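Local atomic coordinates of putative fructose-bisphosphate aldolase (PDB entry 3PM6), a protein that is a putative class II fructose-bisphosphate aldolase with a TIM-barrel fold and a bound zinc ion. Residues Ser177-Val181 with Ala217-Val222; Met121-Ser125 with Glu150-Ile154; Ile44-Glu48 with Ala80-Ile85. All coordinates share one frame; numbering follows the deposited sequence.

Contact 1. Residues Ser177-Val181 with Ala217-Val222; sequences SEEFV and AVGERV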
ATOM      1  N   SER A 177      11.392  30.075 -18.300  1.00 27.06           N
ATOM      2  CA  SER A 177      10.294  29.171 -18.697  1.00 26.80           C
ATOM      3  C   SER A 177      10.429  28.692 -20.136  1.00 27.40           C
ATOM      4  O   SER A 177      10.373  27.481 -20.402  1.00 26.45           O
ATOM      5  CB  SER A 177       8.944  29.844 -18.508  1.00 27.18           C
ATOM      6  OG  SER A 177       8.712  30.147 -17.148  1.00 28.59           O
ATOM      7  N   GLU A 178      10.605  29.649 -21.052  1.00 28.39           N
ATOM      8  CA  GLU A 178      10.921  29.385 -22.468  1.00 29.51           C
ATOM      9  C   GLU A 178      12.123  28.468 -22.628  1.00 28.26           C
ATOM     10  O   GLU A 178      12.045  27.502 -23.378  1.00 28.10           O
ATOM     11  CB  GLU A 178      11.185  30.707 -23.222  1.00 30.71           C
ATOM     12  CG  GLU A 178       9.921  31.430 -23.720  1.00 36.52           C
ATOM     13  CD  GLU A 178      10.141  32.926 -23.966  1.00 43.42           C
ATOM     14  OE1 GLU A 178      11.306  33.309 -24.266  1.00 45.32           O
ATOM     15  OE2 GLU A 178       9.158  33.717 -23.843  1.00 43.47           O
ATOM     16  N   GLU A 179      13.224  28.763 -21.929  1.00 27.22           N
ATOM     17  CA  GLU A 179      14.391  27.860 -21.943  1.00 28.32           C
ATOM     18  C   GLU A 179      13.974  26.430 -21.572  1.00 26.83           C
ATOM     19  O   GLU A 179      14.409  25.478 -22.214  1.00 27.63           O
ATOM     20  CB  GLU A 179      15.570  28.337 -21.040  1.00 28.29           C
ATOM     21  CG  GLU A 179      15.943  29.862 -21.163  1.00 33.35           C
ATOM     22  CD  GLU A 179      17.136  30.326 -20.256  1.00 36.76           C
ATOM     23  OE1 GLU A 179      17.033  31.345 -19.483  1.00 35.49           O
ATOM     24  OE2 GLU A 179      18.198  29.674 -20.366  1.00 39.57           O
ATOM     25  N   PHE A 180      13.120  26.271 -20.559  1.00 25.35           N
ATOM     26  CA  PHE A 180      12.723  24.920 -20.128  1.00 24.30           C
ATOM     27  C   PHE A 180      11.776  24.210 -21.108  1.00 24.82           C
ATOM     28  O   PHE A 180      11.858  22.980 -21.277  1.00 24.37           O
ATOM     29  CB  PHE A 180      12.205  24.896 -18.695  1.00 22.32           C
ATOM     30  CG  PHE A 180      13.292  24.765 -17.681  1.00 22.99           C
ATOM     31  CD1 PHE A 180      13.651  23.519 -17.203  1.00 21.08           C
ATOM     32  CD2 PHE A 180      13.973  25.886 -17.213  1.00 20.65           C
ATOM     33  CE1 PHE A 180      14.666  23.394 -16.293  1.00 21.59           C
ATOM     34  CE2 PHE A 180      14.990  25.762 -16.295  1.00 22.18           C
ATOM     35  CZ  PHE A 180      15.336  24.526 -15.826  1.00 21.55           C
ATOM     36  N   VAL A 181      10.908  24.974 -21.767  1.00 25.57           N
ATOM     37  CA  VAL A 181      10.016  24.412 -22.809  1.00 26.76           C
ATOM     38  C   VAL A 181      10.816  23.676 -23.923  1.00 27.71           C
ATOM     39  O   VAL A 181      10.375  22.650 -24.436  1.00 28.09           O
ATOM     40  CB  VAL A 181       9.100  25.519 -23.425  1.00 27.05           C
ATOM     41  CG1 VAL A 181       8.519  25.104 -24.780  1.00 28.24           C
ATOM     42  CG2 VAL A 181       7.968  25.898 -22.474  1.00 28.40           C
ATOM     43  N   ALA A 217       3.568  33.632 -21.860  1.00 31.82           N
ATOM     44  CA  ALA A 217       4.719  33.251 -22.685  1.00 32.12           C
ATOM     45  C   ALA A 217       4.693  31.788 -23.093  1.00 32.11           C
ATOM     46  O   ALA A 217       5.034  31.471 -24.210  1.00 32.81           O
ATOM     47  CB  ALA A 217       6.048  33.603 -22.005  1.00 31.52           C
ATOM     48  N   VAL A 218       4.295  30.886 -22.202  1.00 32.25           N
ATOM     49  CA  VAL A 218       4.434  29.453 -22.511  1.00 32.96           C
ATOM     50  C   VAL A 218       3.163  28.636 -22.335  1.00 33.81           C
ATOM     51  O   VAL A 218       3.125  27.470 -22.716  1.00 34.08           O
ATOM     52  CB  VAL A 218       5.540  28.778 -21.673  1.00 32.12           C
ATOM     53  CG1 VAL A 218       6.862  29.496 -21.841  1.00 32.78           C
ATOM     54  CG2 VAL A 218       5.135  28.727 -20.218  1.00 31.92           C
ATOM     55  N   GLY A 219       2.133  29.247 -21.748  1.00 34.32           N
ATOM     56  CA  GLY A 219       0.908  28.559 -21.390  1.00 34.56           C
ATOM     57  C   GLY A 219       0.290  27.709 -22.472  1.00 35.68           C
ATOM     58  O   GLY A 219      -0.319  26.691 -22.172  1.00 35.85           O
ATOM     59  N   GLU A 220       0.439  28.110 -23.729  1.00 36.59           N
ATOM     60  CA  GLU A 220      -0.145  27.344 -24.833  1.00 37.77           C
ATOM     61  C   GLU A 220       0.688  26.110 -25.205  1.00 37.14           C
ATOM     62  O   GLU A 220       0.207  25.227 -25.919  1.00 37.51           O
ATOM     63  CB  GLU A 220      -0.388  28.254 -26.048  1.00 39.47           C
ATOM     64  CG  GLU A 220      -1.223  29.493 -25.691  1.00 43.00           C
ATOM     65  CD  GLU A 220      -1.718  30.280 -26.902  1.00 49.62           C
ATOM     66  OE1 GLU A 220      -0.987  30.369 -27.926  1.00 52.13           O
ATOM     67  OE2 GLU A 220      -2.845  30.830 -26.811  1.00 50.91           O
ATOM     68  N   ARG A 221       1.922  26.049 -24.701  1.00 35.72           N
ATOM     69  CA  ARG A 221       2.864  24.966 -25.025  1.00 35.04           C
ATOM     70  C   ARG A 221       3.060  23.976 -23.867  1.00 33.51           C
ATOM     71  O   ARG A 221       3.355  22.800 -24.111  1.00 33.89           O
ATOM     72  CB  ARG A 221       4.226  25.527 -25.514  1.00 35.50           C
ATOM     73  CG  ARG A 221       4.135  26.398 -26.817  1.00 37.39           C
ATOM     74  CD  ARG A 221       5.476  27.034 -27.256  1.00 38.78           C
ATOM     75  NE  ARG A 221       5.959  28.152 -26.419  1.00 38.29           N
ATOM     76  CZ  ARG A 221       7.250  28.412 -26.214  1.00 36.54           C
ATOM     77  NH1 ARG A 221       8.179  27.641 -26.759  1.00 38.93           N
ATOM     78  NH2 ARG A 221       7.628  29.415 -25.466  1.00 35.78           N
ATOM     79  N   VAL A 222       2.893  24.437 -22.622  1.00 31.18           N
ATOM     80  CA  VAL A 222       3.017  23.569 -21.452  1.00 28.99           C
ATOM     81  C   VAL A 222       1.926  23.808 -20.387  1.00 27.72           C
ATOM     82  O   VAL A 222       1.359  24.906 -20.295  1.00 27.64           O
ATOM     83  CB  VAL A 222       4.440  23.656 -20.795  1.00 28.79           C
ATOM     84  CG1 VAL A 222       5.522  23.291 -21.780  1.00 28.75           C
ATOM     85  CG2 VAL A 222       4.712  25.033 -20.164  1.00 27.42           C
TER
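The guanidinium of R221 meets V181 over one face and E178 at its edge. Methyl CG1 of V181 lies 3.2 Å from NH1 of R221, and the two side chains cross at about a right angle. In the guanidinium plane, CG of E178 comes within 3.5 Å of NH2 of R221, and A217 O, from R221's own segment, also lies at this edge. The carboxylate of E178 is turned 45° from the guanidinium, and its OE2 stands 4.8 Å from R221 NH2; the opposite charges are near without pairing, so any attraction is probably modest. That oxygen instead sits over the methyl of A217, OE2 to CB 3.6 Å. Below the charged side chains the valines close up. With CG1 of V181 anti to the backbone N (chi1 161°) and spent on the arginine, CG2 is turned to the other two valines, 3.6 Å from CG1 of V222 and 3.8 Å from CG1 of V218. The same V218 methyl reaches CB of S177, whose hydroxyl bonds back to T173 O. V218 O accepts from both R221 N and V222 N, fixing the turn that carries arginine and valine to the helix. S177, V218 and V222 also touch L188 of strand 187-188. Helix 174-181 thus packs against the end of helix 208-218 and the turn into strand 223-226, neighbouring outer elements of a TIM barrel.

Contact 2. Residues Met121-Ser125 with Glu150-Ile154; sequences MSHFS and EPGRI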
ATOM      1  N   MET A 121      15.211  19.407 -10.833  1.00 14.05           N
ATOM      2  CA  MET A 121      16.644  19.708 -10.682  1.00 14.66           C
ATOM      3  C   MET A 121      16.887  21.123 -10.145  1.00 15.58           C
ATOM      4  O   MET A 121      17.943  21.731 -10.379  1.00 15.31           O
ATOM      5  CB  MET A 121      17.325  19.500 -12.045  1.00 15.53           C
ATOM      6  CG  MET A 121      17.159  18.035 -12.579  1.00 11.98           C
ATOM      7  SD  MET A 121      18.080  16.842 -11.572  1.00 15.51           S
ATOM      8  CE  MET A 121      16.826  15.652 -11.110  1.00 13.96           C
ATOM      9  N   SER A 122      15.894  21.644  -9.411  1.00 15.52           N
ATOM     10  CA  SER A 122      15.866  23.056  -9.023  1.00 16.03           C
ATOM     11  C   SER A 122      16.915  23.396  -7.977  1.00 16.40           C
ATOM     12  O   SER A 122      17.227  24.569  -7.762  1.00 17.40           O
ATOM     13  CB  SER A 122      14.465  23.423  -8.478  1.00 15.82           C
ATOM     14  OG  SER A 122      14.248  22.766  -7.231  1.00 15.73           O
ATOM     15  N   HIS A 123      17.448  22.372  -7.312  1.00 16.65           N
ATOM     16  CA  HIS A 123      18.519  22.572  -6.351  1.00 16.94           C
ATOM     17  C   HIS A 123      19.880  22.898  -6.970  1.00 17.77           C
ATOM     18  O   HIS A 123      20.764  23.416  -6.279  1.00 17.61           O
ATOM     19  CB  HIS A 123      18.635  21.371  -5.416  1.00 17.27           C
ATOM     20  CG  HIS A 123      17.523  21.288  -4.410  1.00 16.78           C
ATOM     21  ND1 HIS A 123      17.729  20.886  -3.111  1.00 15.36           N
ATOM     22  CD2 HIS A 123      16.206  21.571  -4.511  1.00 16.27           C
ATOM     23  CE1 HIS A 123      16.574  20.888  -2.462  1.00 16.72           C
ATOM     24  NE2 HIS A 123      15.635  21.306  -3.287  1.00 17.09           N
ATOM     25  N   PHE A 124      20.036  22.603  -8.259  1.00 17.69           N
ATOM     26  CA  PHE A 124      21.269  22.883  -8.985  1.00 17.77           C
ATOM     27  C   PHE A 124      21.187  24.277  -9.588  1.00 18.09           C
ATOM     28  O   PHE A 124      20.110  24.895  -9.584  1.00 18.33           O
ATOM     29  CB  PHE A 124      21.516  21.792 -10.067  1.00 17.64           C
ATOM     30  CG  PHE A 124      21.650  20.400  -9.500  1.00 15.46           C
ATOM     31  CD1 PHE A 124      22.786  20.029  -8.777  1.00 15.85           C
ATOM     32  CD2 PHE A 124      20.607  19.474  -9.639  1.00 17.54           C
ATOM     33  CE1 PHE A 124      22.900  18.746  -8.210  1.00 18.30           C
ATOM     34  CE2 PHE A 124      20.692  18.182  -9.082  1.00 17.56           C
ATOM     35  CZ  PHE A 124      21.836  17.808  -8.363  1.00 16.92           C
ATOM     36  N   SER A 125      22.320  24.781 -10.093  1.00 19.35           N
ATOM     37  CA  SER A 125      22.350  26.068 -10.813  1.00 19.23           C
ATOM     38  C   SER A 125      21.406  25.937 -11.982  1.00 19.06           C
ATOM     39  O   SER A 125      21.121  24.800 -12.450  1.00 17.98           O
ATOM     40  CB  SER A 125      23.773  26.397 -11.313  1.00 21.00           C
ATOM     41  OG  SER A 125      24.232  25.461 -12.280  1.00 20.22           O
ATOM     42  N   GLU A 150      10.986  22.261 -12.952  1.00 16.12           N
ATOM     43  CA  GLU A 150      10.880  23.504 -12.172  1.00 16.20           C
ATOM     44  C   GLU A 150      11.849  24.582 -12.658  1.00 16.71           C
ATOM     45  O   GLU A 150      13.050  24.573 -12.317  1.00 16.75           O
ATOM     46  CB  GLU A 150      11.146  23.222 -10.699  1.00 15.68           C
ATOM     47  CG  GLU A 150      10.950  24.422  -9.782  1.00 15.64           C
ATOM     48  CD  GLU A 150      10.986  24.006  -8.302  1.00 16.59           C
ATOM     49  OE1 GLU A 150      10.336  23.016  -7.933  1.00 15.79           O
ATOM     50  OE2 GLU A 150      11.639  24.687  -7.509  1.00 14.92           O
ATOM     51  N   PRO A 151      11.335  25.555 -13.416  1.00 17.73           N
ATOM     52  CA  PRO A 151      12.215  26.604 -13.963  1.00 17.91           C
ATOM     53  C   PRO A 151      12.444  27.671 -12.916  1.00 17.76           C
ATOM     54  O   PRO A 151      12.103  28.841 -13.129  1.00 18.13           O
ATOM     55  CB  PRO A 151      11.394  27.171 -15.120  1.00 17.84           C
ATOM     56  CG  PRO A 151       9.981  26.913 -14.752  1.00 17.44           C
ATOM     57  CD  PRO A 151       9.927  25.780 -13.762  1.00 17.54           C
ATOM     58  N   GLY A 152      13.026  27.278 -11.792  1.00 17.55           N
ATOM     59  CA  GLY A 152      13.299  28.244 -10.716  1.00 17.35           C
ATOM     60  C   GLY A 152      13.645  27.440  -9.496  1.00 16.71           C
ATOM     61  O   GLY A 152      14.027  26.282  -9.644  1.00 17.25           O
ATOM     62  N   ARG A 153      13.535  28.038  -8.314  1.00 15.35           N
ATOM     63  CA  ARG A 153      13.745  27.319  -7.055  1.00 14.41           C
ATOM     64  C   ARG A 153      12.753  27.768  -5.979  1.00 14.36           C
ATOM     65  O   ARG A 153      12.895  28.851  -5.400  1.00 13.36           O
ATOM     66  CB  ARG A 153      15.170  27.498  -6.530  1.00 13.68           C
ATOM     67  CG  ARG A 153      15.516  26.492  -5.414  1.00 12.63           C
ATOM     68  CD  ARG A 153      16.934  26.750  -4.906  1.00 15.66           C
ATOM     69  NE  ARG A 153      17.869  26.517  -6.008  1.00 16.57           N
ATOM     70  CZ  ARG A 153      18.927  27.275  -6.282  1.00 18.85           C
ATOM     71  NH1 ARG A 153      19.214  28.351  -5.535  1.00 17.09           N
ATOM     72  NH2 ARG A 153      19.708  26.942  -7.309  1.00 18.14           N
ATOM     73  N   ILE A 154      11.753  26.915  -5.751  1.00 14.18           N
ATOM     74  CA  ILE A 154      10.863  27.006  -4.619  1.00 14.13           C
ATOM     75  C   ILE A 154      11.647  26.647  -3.360  1.00 14.88           C
ATOM     76  O   ILE A 154      12.405  25.653  -3.322  1.00 15.45           O
ATOM     77  CB  ILE A 154       9.587  26.098  -4.831  1.00 14.08           C
ATOM     78  CG1 ILE A 154       8.835  26.543  -6.094  1.00 13.39           C
ATOM     79  CG2 ILE A 154       8.645  26.208  -3.630  1.00 13.77           C
ATOM     80  CD1 ILE A 154       7.810  25.526  -6.627  1.00 13.50           C
TER
HETATM   81  O   HOH W   1      13.696  21.056 -12.943  1.00 10.51           O
HETATM   82  O   HOH W   2      13.333  23.326  -4.836  1.00  8.12           O
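Backbone oxygen O of S122 takes the shortest bond of the contact, 2.7 Å from NE of R153 and nearly straight at 170°. The donor is tilted 19° from the carbonyl plane, while the oxygen lies close to the guanidinium plane. A second bond leaves the same edge: NH2 of R153 gives to F124 O at 3.1 Å, the oxygen in the guanidinium plane but the donor well above the carbonyl plane. The arginine chain runs out extended and bends at chi3 (-63°), which brings NE and NH2 round to two carbonyls of the type I turn M121-F124, those of S122 and F124. Its NH1 bonds to E168 O, so three backbone oxygens hold the group. CB of S122 touches both G152 O (3.1 Å) and OE2 of E150 (3.2 Å). That carboxylate oxygen accepts I154 N at 2.8 Å, from its anti side, tying the loop 150-154 across its own bend. The S122 hydroxyl bonds to D120; a water lies within hydrogen-bonding reach of S122 OG and I154 O, though it may not serve both at once. Another water accepts from M121 N and E150 N. Two loops following barrel strands 116-119 and 146-149 are therefore joined mainly by one arginine side chain bonding to backbone carbonyls, with the E150 side chain about 6 Å from the zinc. The partial negative charge of the three carbonyl oxygens would probably stabilise the guanidinium.

Contact 3. Residues Ile44-Glu48 with Ala80-Ile85; sequences IRAAE and AASVPI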
ATOM      1  N   ILE A  44      -8.721   7.556  -4.371  1.00 19.00           N
ATOM      2  CA  ILE A  44      -9.634   6.817  -5.256  1.00 20.33           C
ATOM      3  C   ILE A  44     -11.085   7.047  -4.819  1.00 20.03           C
ATOM      4  O   ILE A  44     -11.925   7.273  -5.651  1.00 20.73           O
ATOM      5  CB  ILE A  44      -9.393   5.271  -5.231  1.00 20.94           C
ATOM      6  CG1 ILE A  44      -7.918   4.898  -5.502  1.00 23.55           C
ATOM      7  CG2 ILE A  44     -10.337   4.576  -6.224  1.00 22.07           C
ATOM      8  CD1 ILE A  44      -7.349   5.469  -6.752  1.00 25.41           C
ATOM      9  N   ARG A  45     -11.358   6.976  -3.517  1.00 20.22           N
ATOM     10  CA  ARG A  45     -12.736   7.087  -3.030  1.00 22.54           C
ATOM     11  C   ARG A  45     -13.265   8.506  -3.229  1.00 22.50           C
ATOM     12  O   ARG A  45     -14.395   8.705  -3.707  1.00 23.07           O
ATOM     13  CB  ARG A  45     -12.815   6.734  -1.551  1.00 22.50           C
ATOM     14  CG  ARG A  45     -12.952   5.291  -1.262  1.00 23.43           C
ATOM     15  CD  ARG A  45     -12.723   5.091   0.228  1.00 24.91           C
ATOM     16  NE  ARG A  45     -12.355   3.710   0.500  1.00 28.27           N
ATOM     17  CZ  ARG A  45     -12.379   3.144   1.701  1.00 31.05           C
ATOM     18  NH1 ARG A  45     -12.765   3.821   2.781  1.00 29.86           N
ATOM     19  NH2 ARG A  45     -12.035   1.875   1.814  1.00 33.31           N
ATOM     20  N   ALA A  46     -12.438   9.484  -2.860  1.00 21.52           N
ATOM     21  CA  ALA A  46     -12.796  10.888  -3.011  1.00 21.42           C
ATOM     22  C   ALA A  46     -13.074  11.185  -4.464  1.00 21.16           C
ATOM     23  O   ALA A  46     -14.100  11.749  -4.781  1.00 21.99           O
ATOM     24  CB  ALA A  46     -11.685  11.801  -2.478  1.00 20.36           C
ATOM     25  N   ALA A  47     -12.182  10.749  -5.346  1.00 21.69           N
ATOM     26  CA  ALA A  47     -12.305  10.978  -6.776  1.00 21.63           C
ATOM     27  C   ALA A  47     -13.553  10.302  -7.366  1.00 23.06           C
ATOM     28  O   ALA A  47     -14.235  10.871  -8.225  1.00 21.91           O
ATOM     29  CB  ALA A  47     -11.038  10.484  -7.516  1.00 21.38           C
ATOM     30  N   GLU A  48     -13.845   9.084  -6.935  1.00 24.54           N
ATOM     31  CA  GLU A  48     -15.043   8.427  -7.473  1.00 26.43           C
ATOM     32  C   GLU A  48     -16.287   9.066  -6.881  1.00 27.00           C
ATOM     33  O   GLU A  48     -17.242   9.329  -7.615  1.00 28.37           O
ATOM     34  CB  GLU A  48     -15.002   6.931  -7.260  1.00 26.50           C
ATOM     35  CG  GLU A  48     -13.991   6.225  -8.211  1.00 28.98           C
ATOM     36  CD  GLU A  48     -13.834   4.737  -7.914  1.00 30.82           C
ATOM     37  OE1 GLU A  48     -14.288   4.281  -6.840  1.00 29.69           O
ATOM     38  OE2 GLU A  48     -13.246   4.025  -8.751  1.00 32.51           O
ATOM     39  N   ALA A  80      -7.862   0.600 -11.982  1.00 31.37           N
ATOM     40  CA  ALA A  80      -9.150   0.040 -11.590  1.00 31.12           C
ATOM     41  C   ALA A  80     -10.217   1.092 -11.265  1.00 30.38           C
ATOM     42  O   ALA A  80     -11.393   0.753 -11.084  1.00 31.27           O
ATOM     43  CB  ALA A  80      -8.968  -0.900 -10.399  1.00 30.90           C
ATOM     44  N   ALA A  81      -9.811   2.356 -11.183  1.00 28.70           N
ATOM     45  CA  ALA A  81     -10.709   3.451 -10.804  1.00 27.18           C
ATOM     46  C   ALA A  81     -11.688   3.730 -11.936  1.00 26.77           C
ATOM     47  O   ALA A  81     -11.316   3.539 -13.095  1.00 26.62           O
ATOM     48  CB  ALA A  81      -9.886   4.700 -10.490  1.00 26.35           C
ATOM     49  N   SER A  82     -12.902   4.209 -11.610  1.00 26.31           N
ATOM     50  CA  SER A  82     -13.929   4.548 -12.623  1.00 26.72           C
ATOM     51  C   SER A  82     -13.905   5.998 -13.087  1.00 26.43           C
ATOM     52  O   SER A  82     -14.856   6.459 -13.723  1.00 26.86           O
ATOM     53  CB  SER A  82     -15.342   4.210 -12.141  1.00 27.81           C
ATOM     54  OG  SER A  82     -15.708   5.004 -11.022  1.00 28.05           O
ATOM     55  N   VAL A  83     -12.836   6.718 -12.734  1.00 24.74           N
ATOM     56  CA  VAL A  83     -12.634   8.093 -13.148  1.00 23.60           C
ATOM     57  C   VAL A  83     -11.158   8.149 -13.543  1.00 23.77           C
ATOM     58  O   VAL A  83     -10.380   7.244 -13.151  1.00 23.27           O
ATOM     59  CB  VAL A  83     -12.979   9.116 -12.010  1.00 22.95           C
ATOM     60  CG1 VAL A  83     -14.451   9.006 -11.600  1.00 24.32           C
ATOM     61  CG2 VAL A  83     -12.070   8.961 -10.783  1.00 21.96           C
ATOM     62  N   PRO A  84     -10.754   9.175 -14.321  1.00 23.43           N
ATOM     63  CA  PRO A  84      -9.327   9.236 -14.676  1.00 23.21           C
ATOM     64  C   PRO A  84      -8.419   9.591 -13.479  1.00 21.84           C
ATOM     65  O   PRO A  84      -8.531  10.680 -12.888  1.00 20.56           O
ATOM     66  CB  PRO A  84      -9.282  10.315 -15.764  1.00 23.22           C
ATOM     67  CG  PRO A  84     -10.693  10.521 -16.177  1.00 23.82           C
ATOM     68  CD  PRO A  84     -11.488  10.283 -14.943  1.00 23.83           C
ATOM     69  N   ILE A  85      -7.543   8.643 -13.126  1.00 21.59           N
ATOM     70  CA  ILE A  85      -6.518   8.866 -12.114  1.00 20.06           C
ATOM     71  C   ILE A  85      -5.171   8.309 -12.610  1.00 20.51           C
ATOM     72  O   ILE A  85      -5.092   7.148 -13.017  1.00 20.50           O
ATOM     73  CB  ILE A  85      -6.874   8.181 -10.784  1.00 19.46           C
ATOM     74  CG1 ILE A  85      -8.306   8.487 -10.362  1.00 19.04           C
ATOM     75  CG2 ILE A  85      -5.905   8.632  -9.697  1.00 18.63           C
ATOM     76  CD1 ILE A  85      -8.750   7.676  -9.147  1.00 17.07           C
TER
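I44 and I85 meet through their end methyls, CD1 to CD1 at 3.5 Å, the two chains inclined to each other. From the helix, I44 folds back at both torsions (chi2 -54°), carrying CD1 toward the barrel strand; I85 instead runs extended beyond CG1 and reaches out to meet it. The short side chain of A47 stands beside this pair, its CB 4.0 Å from I85 CD1 and 3.7 Å from CG2 of V83. V83 turns its two methyls to the helix, both also lying near A47 O, so one valine covers the end of this apolar patch. CG2 of I44 faces CB of A81 more loosely. I56 of strand 54-58 touches both isoleucines, and M290 of helix 271-292 touches A47.

E48 lies along the outer margin with its chain extended beyond CG. This reach lets OE2 accept the backbone N-H of S82 at 2.9 Å and 161°, on the anti side of the oxygen and 19° out of the carboxylate plane. The S82 hydroxyl adds a weak bond to the same OE2, while its OG also lies 3.5 Å from CG of E48, alongside the aliphatic part of the chain. CA of A81 comes up to the carboxylate oxygen as well.

Helix 37-49 is thus joined to the loop between helix 69-80 and strand 85-92 by apolar packing inside and one glutamate outside. The bond from S82 N gives the loop a fixed backbone anchor; with a second, weak donor from the S82 hydroxyl on the same oxygen, E48 is probably ionised.

All three contacts belong to one eight-stranded parallel barrel. Along the chain they follow in series: contact 3 closes first, then contact 2, then contact 1. Contacts 1 and 2 have centres 16 Å apart and touch where F180 packs on P151, so the loop beside the zinc site rests directly on helix 174-181. Contact 2 joins loops that follow strands 116-119 and 146-149, at the end of the barrel where the zinc is bound. Contact 3 lies instead on the approach to the start of strand 85-92, across the chain's centre from contact 2, their centres 32 Å apart, and belongs to a separate region of the barrel's outer layer.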